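Side-chain contacts in kelch-like protein 7 (Homo sapiens, PDB 3II7), which serves as the substrate-specific adapter of a CUL3-RBX1 E3 ubiquitin ligase, its kelch domain being the part described here: residues R27-P31 with K32-W36; D73-V77 with V78-W82. One frame throughout, in Å; residues are numbered along the deposited sequence.

Interaction 1. Residues R27-P31 with K32-W36. With EDO (1,2-ethanediol), chain E.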
ATOM      1  N   ARG A  27      -8.596  -4.570 -12.463  1.00  6.12           N
ATOM      2  CA  ARG A  27      -7.972  -4.244 -13.742  1.00  4.01           C
ATOM      3  C   ARG A  27      -6.468  -4.047 -13.607  1.00  5.49           C
ATOM      4  O   ARG A  27      -5.969  -3.660 -12.530  1.00  8.21           O
ATOM      5  CB  ARG A  27      -8.588  -2.960 -14.334  1.00  4.59           C
ATOM      6  CG  ARG A  27     -10.110  -2.921 -14.446  1.00  6.37           C
ATOM      7  CD  ARG A  27     -10.581  -1.762 -15.317  1.00  9.16           C
ATOM      8  NE  ARG A  27     -10.831  -2.173 -16.697  1.00  5.93           N
ATOM      9  CZ  ARG A  27     -11.174  -1.359 -17.698  1.00  9.53           C
ATOM     10  NH1 ARG A  27     -11.298  -0.046 -17.487  1.00 10.34           N
ATOM     11  NH2 ARG A  27     -11.390  -1.862 -18.921  1.00 15.48           N
ATOM     12  N   TYR A  28      -5.752  -4.320 -14.707  1.00  4.37           N
ATOM     13  CA  TYR A  28      -4.367  -3.925 -14.836  1.00  4.25           C
ATOM     14  C   TYR A  28      -4.321  -2.594 -15.529  1.00  5.35           C
ATOM     15  O   TYR A  28      -5.008  -2.389 -16.552  1.00  7.11           O
ATOM     16  CB  TYR A  28      -3.596  -4.878 -15.742  1.00  5.17           C
ATOM     17  CG  TYR A  28      -3.268  -6.231 -15.210  1.00  8.20           C
ATOM     18  CD1 TYR A  28      -2.459  -6.389 -14.100  1.00  4.87           C
ATOM     19  CD2 TYR A  28      -3.726  -7.372 -15.847  1.00  9.55           C
ATOM     20  CE1 TYR A  28      -2.135  -7.626 -13.634  1.00 10.10           C
ATOM     21  CE2 TYR A  28      -3.386  -8.621 -15.387  1.00  6.66           C
ATOM     22  CZ  TYR A  28      -2.600  -8.735 -14.274  1.00  7.34           C
ATOM     23  OH  TYR A  28      -2.235  -9.974 -13.782  1.00  6.97           O
ATOM     24  N   PHE A  29      -3.487  -1.712 -15.013  1.00  3.94           N
ATOM     25  CA  PHE A  29      -2.998  -0.553 -15.733  1.00  5.89           C
ATOM     26  C   PHE A  29      -1.606  -0.855 -16.311  1.00  3.85           C
ATOM     27  O   PHE A  29      -0.689  -1.273 -15.580  1.00  3.81           O
ATOM     28  CB  PHE A  29      -2.894   0.644 -14.800  1.00  5.62           C
ATOM     29  CG  PHE A  29      -2.265   1.860 -15.425  1.00  8.11           C
ATOM     30  CD1 PHE A  29      -2.972   2.626 -16.341  1.00  7.71           C
ATOM     31  CD2 PHE A  29      -0.960   2.257 -15.080  1.00  3.90           C
ATOM     32  CE1 PHE A  29      -2.409   3.759 -16.899  1.00  6.10           C
ATOM     33  CE2 PHE A  29      -0.396   3.375 -15.662  1.00  5.68           C
ATOM     34  CZ  PHE A  29      -1.133   4.123 -16.572  1.00  2.67           C
ATOM     35  N   ASN A  30      -1.421  -0.578 -17.596  1.00  3.29           N
ATOM     36  CA  ASN A  30      -0.118  -0.786 -18.237  1.00  5.19           C
ATOM     37  C   ASN A  30       0.549   0.566 -18.508  1.00  3.09           C
ATOM     38  O   ASN A  30       0.089   1.319 -19.372  1.00  5.58           O
ATOM     39  CB  ASN A  30      -0.296  -1.546 -19.518  1.00  5.89           C
ATOM     40  CG  ASN A  30       1.050  -1.914 -20.188  1.00 12.93           C
ATOM     41  OD1 ASN A  30       2.107  -1.398 -19.834  1.00 10.32           O
ATOM     42  ND2 ASN A  30       0.992  -2.833 -21.134  1.00 10.66           N
ATOM     43  N   PRO A  31       1.605   0.906 -17.728  1.00  4.28           N
ATOM     44  CA  PRO A  31       2.238   2.215 -17.894  1.00  5.58           C
ATOM     45  C   PRO A  31       2.838   2.448 -19.288  1.00  8.88           C
ATOM     46  O   PRO A  31       3.021   3.584 -19.677  1.00  9.32           O
ATOM     47  CB  PRO A  31       3.372   2.199 -16.873  1.00  6.91           C
ATOM     48  CG  PRO A  31       3.143   1.067 -16.010  1.00 13.47           C
ATOM     49  CD  PRO A  31       2.253   0.103 -16.682  1.00  6.41           C
ATOM     50  N   LYS A  32       3.179   1.372 -20.009  1.00  5.35           N
ATOM     51  CA  LYS A  32       3.785   1.508 -21.315  1.00  5.87           C
ATOM     52  C   LYS A  32       2.815   2.061 -22.360  1.00  8.03           C
ATOM     53  O   LYS A  32       3.206   2.871 -23.197  1.00 10.85           O
ATOM     54  CB  LYS A  32       4.429   0.191 -21.757  1.00 10.16           C
ATOM     55  CG  LYS A  32       5.812   0.049 -21.122  1.00 23.45           C
ATOM     56  CD  LYS A  32       6.583  -1.093 -21.657  1.00 37.32           C
ATOM     57  CE  LYS A  32       7.969  -1.161 -21.015  1.00 45.64           C
ATOM     58  NZ  LYS A  32       8.791   0.049 -21.321  1.00 39.06           N
ATOM     59  N   ASP A  33       1.553   1.661 -22.295  1.00  6.21           N
ATOM     60  CA  ASP A  33       0.588   2.089 -23.323  1.00  3.42           C
ATOM     61  C   ASP A  33      -0.656   2.796 -22.765  1.00  4.13           C
ATOM     62  O   ASP A  33      -1.564   3.141 -23.525  1.00  5.64           O
ATOM     63  CB  ASP A  33       0.211   0.902 -24.239  1.00  7.35           C
ATOM     64  CG  ASP A  33      -0.592  -0.193 -23.527  1.00 10.06           C
ATOM     65  OD1 ASP A  33      -0.891  -0.067 -22.341  1.00  5.29           O
ATOM     66  OD2 ASP A  33      -0.902  -1.225 -24.183  1.00 11.08           O
ATOM     67  N   TYR A  34      -0.667   3.008 -21.454  1.00  4.80           N
ATOM     68  CA  TYR A  34      -1.774   3.628 -20.715  1.00  4.98           C
ATOM     69  C   TYR A  34      -3.110   2.889 -20.793  1.00  7.47           C
ATOM     70  O   TYR A  34      -4.157   3.481 -20.566  1.00 12.66           O
ATOM     71  CB  TYR A  34      -1.934   5.081 -21.115  1.00  5.97           C
ATOM     72  CG  TYR A  34      -0.781   5.902 -20.696  1.00  8.42           C
ATOM     73  CD1 TYR A  34      -0.729   6.415 -19.410  1.00  8.62           C
ATOM     74  CD2 TYR A  34       0.254   6.200 -21.558  1.00  9.63           C
ATOM     75  CE1 TYR A  34       0.336   7.190 -18.985  1.00  8.33           C
ATOM     76  CE2 TYR A  34       1.330   6.978 -21.140  1.00 11.89           C
ATOM     77  CZ  TYR A  34       1.353   7.463 -19.844  1.00 13.10           C
ATOM     78  OH  TYR A  34       2.382   8.229 -19.394  1.00 10.39           O
ATOM     79  N   SER A  35      -3.061   1.595 -21.067  1.00  5.97           N
ATOM     80  CA  SER A  35      -4.273   0.810 -21.200  1.00  7.78           C
ATOM     81  C   SER A  35      -4.739   0.237 -19.856  1.00 10.12           C
ATOM     82  O   SER A  35      -3.943   0.026 -18.931  1.00  5.98           O
ATOM     83  CB  SER A  35      -4.060  -0.322 -22.192  1.00  9.11           C
ATOM     84  OG  SER A  35      -3.206  -1.312 -21.654  1.00 10.71           O
ATOM     85  N   TRP A  36      -6.043   0.002 -19.783  1.00  7.98           N
ATOM     86  CA  TRP A  36      -6.684  -0.707 -18.679  1.00  8.92           C
ATOM     87  C   TRP A  36      -7.210  -2.027 -19.228  1.00 12.19           C
ATOM     88  O   TRP A  36      -7.896  -2.050 -20.297  1.00  9.90           O
ATOM     89  CB  TRP A  36      -7.852   0.101 -18.134  1.00  8.23           C
ATOM     90  CG  TRP A  36      -7.500   1.358 -17.376  1.00  7.66           C
ATOM     91  CD1 TRP A  36      -7.573   2.673 -17.845  1.00  9.29           C
ATOM     92  CD2 TRP A  36      -7.097   1.446 -16.030  1.00  8.13           C
ATOM     93  NE1 TRP A  36      -7.235   3.539 -16.848  1.00 17.56           N
ATOM     94  CE2 TRP A  36      -6.934   2.824 -15.723  1.00  9.44           C
ATOM     95  CE3 TRP A  36      -6.876   0.500 -15.021  1.00  8.06           C
ATOM     96  CZ2 TRP A  36      -6.537   3.255 -14.475  1.00  8.12           C
ATOM     97  CZ3 TRP A  36      -6.474   0.937 -13.785  1.00  7.70           C
ATOM     98  CH2 TRP A  36      -6.316   2.306 -13.517  1.00  8.28           C
TER
HETATM   99  C1  EDO E 954     -10.346   2.901 -15.302  1.00 27.01           C
HETATM  100  O1  EDO E 954     -11.005   1.619 -15.152  1.00 22.85           O
HETATM  101  C2  EDO E 954     -11.369   3.977 -15.601  1.00 33.44           C
HETATM  102  O2  EDO E 954     -12.146   3.564 -16.743  1.00 39.05           O
HETATM  103  O   HOH W   1      -3.601  -2.999 -19.328  1.00 10.57           O
HETATM  104  O   HOH W   2      -1.663  -4.193 -21.912  1.00 38.39           O
HETATM  105  O   HOH W   3       3.959   5.773 -18.445  1.00 15.03           O
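F29 and W36 meet as a non-hydrogen-bonded pair in the antiparallel hairpin of strands 26-30 and 35-38, the outer part of a kelch propeller blade. CB of F29 sits over the indole, 4.0 Å from the centroid of its six-membered ring, and the phenyl then turns its edge to the same face, the ring planes 54° apart. F29 can do both because its CG lies trans to the backbone N (chi1 174°), which carries the ring toward the turn, where CZ rests 3.7 Å from CD1 of Y34 and completes an aromatic cluster. The opposite indole face takes C1 of an ethanediol, probably from the crystallisation liquor, 3.4 Å from CE2 of W36. O1 of that diol receives NH1 of R27 at 2.9 Å, in the guanidinium plane, while CB of W36 packs on a guanidinium face; D38 forms a salt bridge with NE of R27. A leucine in place of W36 would probably leave CB and the ring edge of F29 without the flat face they rest on, and the diol carbon without its platform. The chain reversal itself is held by backbone and side-chain bonds together. OD1 of N30 accepts K32 N at 3.0 Å from above the amide plane, and a backbone bond runs from N30 N to S35 O. D33 closes an Asx turn: its OD1 accepts S35 N at 3.0 Å and, on the same face of the carboxylate plane, S35 OG at 2.7 Å. Farther out, I265 and L253 of the neighbouring blade pack against F29, and OE1 of E267 is hydrogen-bonded to OH of Y34.

Interaction 2. Residues D73-V77 with V78-W82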
ATOM      1  N   ASP A  73      -6.808 -14.650  -0.213  1.00  4.43           N
ATOM      2  CA  ASP A  73      -7.103 -14.990  -1.612  1.00  4.03           C
ATOM      3  C   ASP A  73      -5.900 -14.645  -2.472  1.00 10.11           C
ATOM      4  O   ASP A  73      -5.281 -13.585  -2.294  1.00 11.23           O
ATOM      5  CB  ASP A  73      -8.373 -14.293  -2.055  1.00  6.78           C
ATOM      6  CG  ASP A  73      -9.589 -14.817  -1.339  1.00  8.23           C
ATOM      7  OD1 ASP A  73      -9.667 -16.062  -1.099  1.00  7.24           O
ATOM      8  OD2 ASP A  73     -10.477 -13.987  -0.983  1.00  8.66           O
ATOM      9  N   CYS A  74      -5.549 -15.551  -3.372  1.00  6.25           N
ATOM     10  CA  CYS A  74      -4.286 -15.468  -4.102  1.00  5.39           C
ATOM     11  C   CYS A  74      -4.569 -15.539  -5.581  1.00  3.57           C
ATOM     12  O   CYS A  74      -5.279 -16.455  -6.047  1.00  4.87           O
ATOM     13  CB  CYS A  74      -3.374 -16.602  -3.697  1.00  4.60           C
ATOM     14  SG  CYS A  74      -3.147 -16.827  -1.898  1.00  9.24           S
ATOM     15  N   TYR A  75      -4.000 -14.608  -6.323  1.00  3.90           N
ATOM     16  CA  TYR A  75      -4.178 -14.578  -7.767  1.00  4.87           C
ATOM     17  C   TYR A  75      -2.856 -14.821  -8.454  1.00  3.38           C
ATOM     18  O   TYR A  75      -1.926 -14.004  -8.322  1.00  5.23           O
ATOM     19  CB  TYR A  75      -4.740 -13.249  -8.180  1.00  4.09           C
ATOM     20  CG  TYR A  75      -4.921 -13.094  -9.670  1.00  4.07           C
ATOM     21  CD1 TYR A  75      -5.828 -13.895 -10.368  1.00  7.30           C
ATOM     22  CD2 TYR A  75      -4.202 -12.123 -10.388  1.00  4.04           C
ATOM     23  CE1 TYR A  75      -6.000 -13.742 -11.747  1.00  6.88           C
ATOM     24  CE2 TYR A  75      -4.392 -11.953 -11.772  1.00  5.91           C
ATOM     25  CZ  TYR A  75      -5.280 -12.763 -12.431  1.00  6.71           C
ATOM     26  OH  TYR A  75      -5.447 -12.632 -13.766  1.00  7.91           O
ATOM     27  N   ASN A  76      -2.765 -15.942  -9.167  1.00  5.38           N
ATOM     28  CA  ASN A  76      -1.606 -16.248  -9.954  1.00  6.79           C
ATOM     29  C   ASN A  76      -1.717 -15.483 -11.286  1.00  6.02           C
ATOM     30  O   ASN A  76      -2.604 -15.759 -12.112  1.00  5.54           O
ATOM     31  CB  ASN A  76      -1.471 -17.743 -10.185  1.00  7.86           C
ATOM     32  CG  ASN A  76      -0.185 -18.089 -10.909  1.00 16.87           C
ATOM     33  OD1 ASN A  76       0.063 -17.591 -11.997  1.00 10.79           O
ATOM     34  ND2 ASN A  76       0.662 -18.911 -10.276  1.00 18.97           N
ATOM     35  N   VAL A  77      -0.852 -14.510 -11.477  1.00  7.22           N
ATOM     36  CA  VAL A  77      -0.957 -13.598 -12.630  1.00  6.41           C
ATOM     37  C   VAL A  77      -0.644 -14.256 -13.975  1.00  9.19           C
ATOM     38  O   VAL A  77      -1.162 -13.828 -15.015  1.00  9.59           O
ATOM     39  CB  VAL A  77      -0.050 -12.357 -12.464  1.00  7.22           C
ATOM     40  CG1 VAL A  77      -0.419 -11.585 -11.165  1.00  5.67           C
ATOM     41  CG2 VAL A  77       1.428 -12.739 -12.538  1.00 10.60           C
ATOM     42  N   VAL A  78       0.186 -15.289 -13.955  1.00 11.03           N
ATOM     43  CA  VAL A  78       0.587 -15.986 -15.173  1.00  9.43           C
ATOM     44  C   VAL A  78      -0.488 -16.988 -15.630  1.00  9.66           C
ATOM     45  O   VAL A  78      -0.794 -17.075 -16.820  1.00 10.84           O
ATOM     46  CB  VAL A  78       1.949 -16.707 -14.937  1.00 11.81           C
ATOM     47  CG1 VAL A  78       2.260 -17.688 -16.050  1.00 17.93           C
ATOM     48  CG2 VAL A  78       3.075 -15.654 -14.791  1.00 13.08           C
ATOM     49  N   LYS A  79      -1.057 -17.716 -14.680  1.00  8.21           N
ATOM     50  CA  LYS A  79      -2.128 -18.669 -14.959  1.00 10.69           C
ATOM     51  C   LYS A  79      -3.536 -18.020 -15.001  1.00 11.54           C
ATOM     52  O   LYS A  79      -4.505 -18.657 -15.433  1.00 10.39           O
ATOM     53  CB  LYS A  79      -2.095 -19.794 -13.915  1.00 13.18           C
ATOM     54  CG  LYS A  79      -0.747 -20.546 -13.843  1.00 19.54           C
ATOM     55  CD  LYS A  79      -0.750 -21.559 -12.709  1.00 35.73           C
ATOM     56  CE  LYS A  79       0.639 -22.169 -12.493  1.00 42.52           C
ATOM     57  NZ  LYS A  79       0.700 -23.005 -11.258  1.00 39.94           N
ATOM     58  N   ASP A  80      -3.653 -16.768 -14.563  1.00  7.01           N
ATOM     59  CA  ASP A  80      -4.953 -16.089 -14.482  1.00  6.50           C
ATOM     60  C   ASP A  80      -5.935 -16.937 -13.688  1.00  7.84           C
ATOM     61  O   ASP A  80      -7.066 -17.226 -14.138  1.00  8.09           O
ATOM     62  CB  ASP A  80      -5.478 -15.792 -15.905  1.00  8.43           C
ATOM     63  CG  ASP A  80      -6.817 -15.055 -15.918  1.00 15.26           C
ATOM     64  OD1 ASP A  80      -7.065 -14.191 -15.042  1.00  8.23           O
ATOM     65  OD2 ASP A  80      -7.606 -15.335 -16.835  1.00 13.32           O
ATOM     66  N   SER A  81      -5.511 -17.346 -12.497  1.00  8.32           N
ATOM     67  CA  SER A  81      -6.333 -18.223 -11.670  1.00  8.05           C
ATOM     68  C   SER A  81      -6.197 -17.847 -10.209  1.00  5.98           C
ATOM     69  O   SER A  81      -5.190 -17.265  -9.796  1.00  9.73           O
ATOM     70  CB  SER A  81      -5.926 -19.684 -11.863  1.00 11.87           C
ATOM     71  OG  SER A  81      -4.614 -19.900 -11.433  1.00 19.88           O
ATOM     72  N   TRP A  82      -7.240 -18.186  -9.448  1.00  4.94           N
ATOM     73  CA  TRP A  82      -7.329 -17.849  -8.052  1.00  4.27           C
ATOM     74  C   TRP A  82      -7.269 -19.080  -7.184  1.00  3.81           C
ATOM     75  O   TRP A  82      -7.795 -20.153  -7.547  1.00  3.81           O
ATOM     76  CB  TRP A  82      -8.648 -17.134  -7.765  1.00  7.05           C
ATOM     77  CG  TRP A  82      -8.721 -15.734  -8.290  1.00  6.10           C
ATOM     78  CD1 TRP A  82      -9.140 -15.352  -9.542  1.00  5.60           C
ATOM     79  CD2 TRP A  82      -8.400 -14.527  -7.587  1.00  5.83           C
ATOM     80  NE1 TRP A  82      -9.077 -13.975  -9.663  1.00  6.85           N
ATOM     81  CE2 TRP A  82      -8.647 -13.448  -8.471  1.00  5.09           C
ATOM     82  CE3 TRP A  82      -7.928 -14.247  -6.287  1.00  7.54           C
ATOM     83  CZ2 TRP A  82      -8.428 -12.109  -8.102  1.00  6.92           C
ATOM     84  CZ3 TRP A  82      -7.725 -12.929  -5.916  1.00  8.93           C
ATOM     85  CH2 TRP A  82      -7.952 -11.867  -6.831  1.00  9.83           C
TER
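Y75 lies across the indole of W82 in the hairpin of strands 71-76 and 81-86, which turns through a G1 beta bulge where D80 and S81 both face N76 in this blade of the kelch propeller. The tyrosine touches the indole twice. Its CB stands almost squarely over the six-membered ring, 3.6 Å from the centroid and 4° off the normal, and its CD1 comes down on the pyrrole end, 3.3 Å from NE1 of W82. The two rings are inclined by 38°, neither parallel nor upright. With CG trans to the backbone N (chi1 178°), the phenol runs on past W82 toward the turn, and its hydroxyl reaches D80. There OH donates to OD1 of D80 at 2.6 Å, a short bond that meets the carboxylate on its anti side, with OD1 in the plane of the phenol and the carboxylate nearly perpendicular to it. D80 also has CG opposite its backbone N, which swings the carboxylate back toward the tyrosine although its backbone adopts a left-handed conformation; OD2 pairs with R40, so the carboxylate is engaged at both oxygens and probably stays ionised. R40 also accepts NE1 of W82 at its carbonyl, fixing the indole's polar edge, and F43 meets the indole edge-to-face. On the other side of the hairpin, N76 folds its amide over the turn: OD1 accepts K79 N at 2.9 Å in a nearly straight bond and V78 N more weakly. The aliphatic chain of K79, extended beyond CG, passes that amide at a slant, CD lying 3.9 Å from ND2 of N76.

How the interactions relate
Interaction 1 comes first along the chain, in the first kelch repeat, and interaction 2 follows in the second; their centres are about 18 Å apart. Each is a hairpin of the two outer strands of its own four-stranded antiparallel sheet, and the two sheets are adjacent blades of the propeller. The sheet holding 27-36 is shared between the chain ends, since strand 290-295 pairs with strand 13-18. The two hairpins touch through Y28, whose OH packs 3.5 Å from V77 CB and equally close to Y75 CE2. That tyrosine, whose ring end leads off from its own hairpin, thus joins strand 26-30 of the first blade to the second where strand 71-76 runs into its turn.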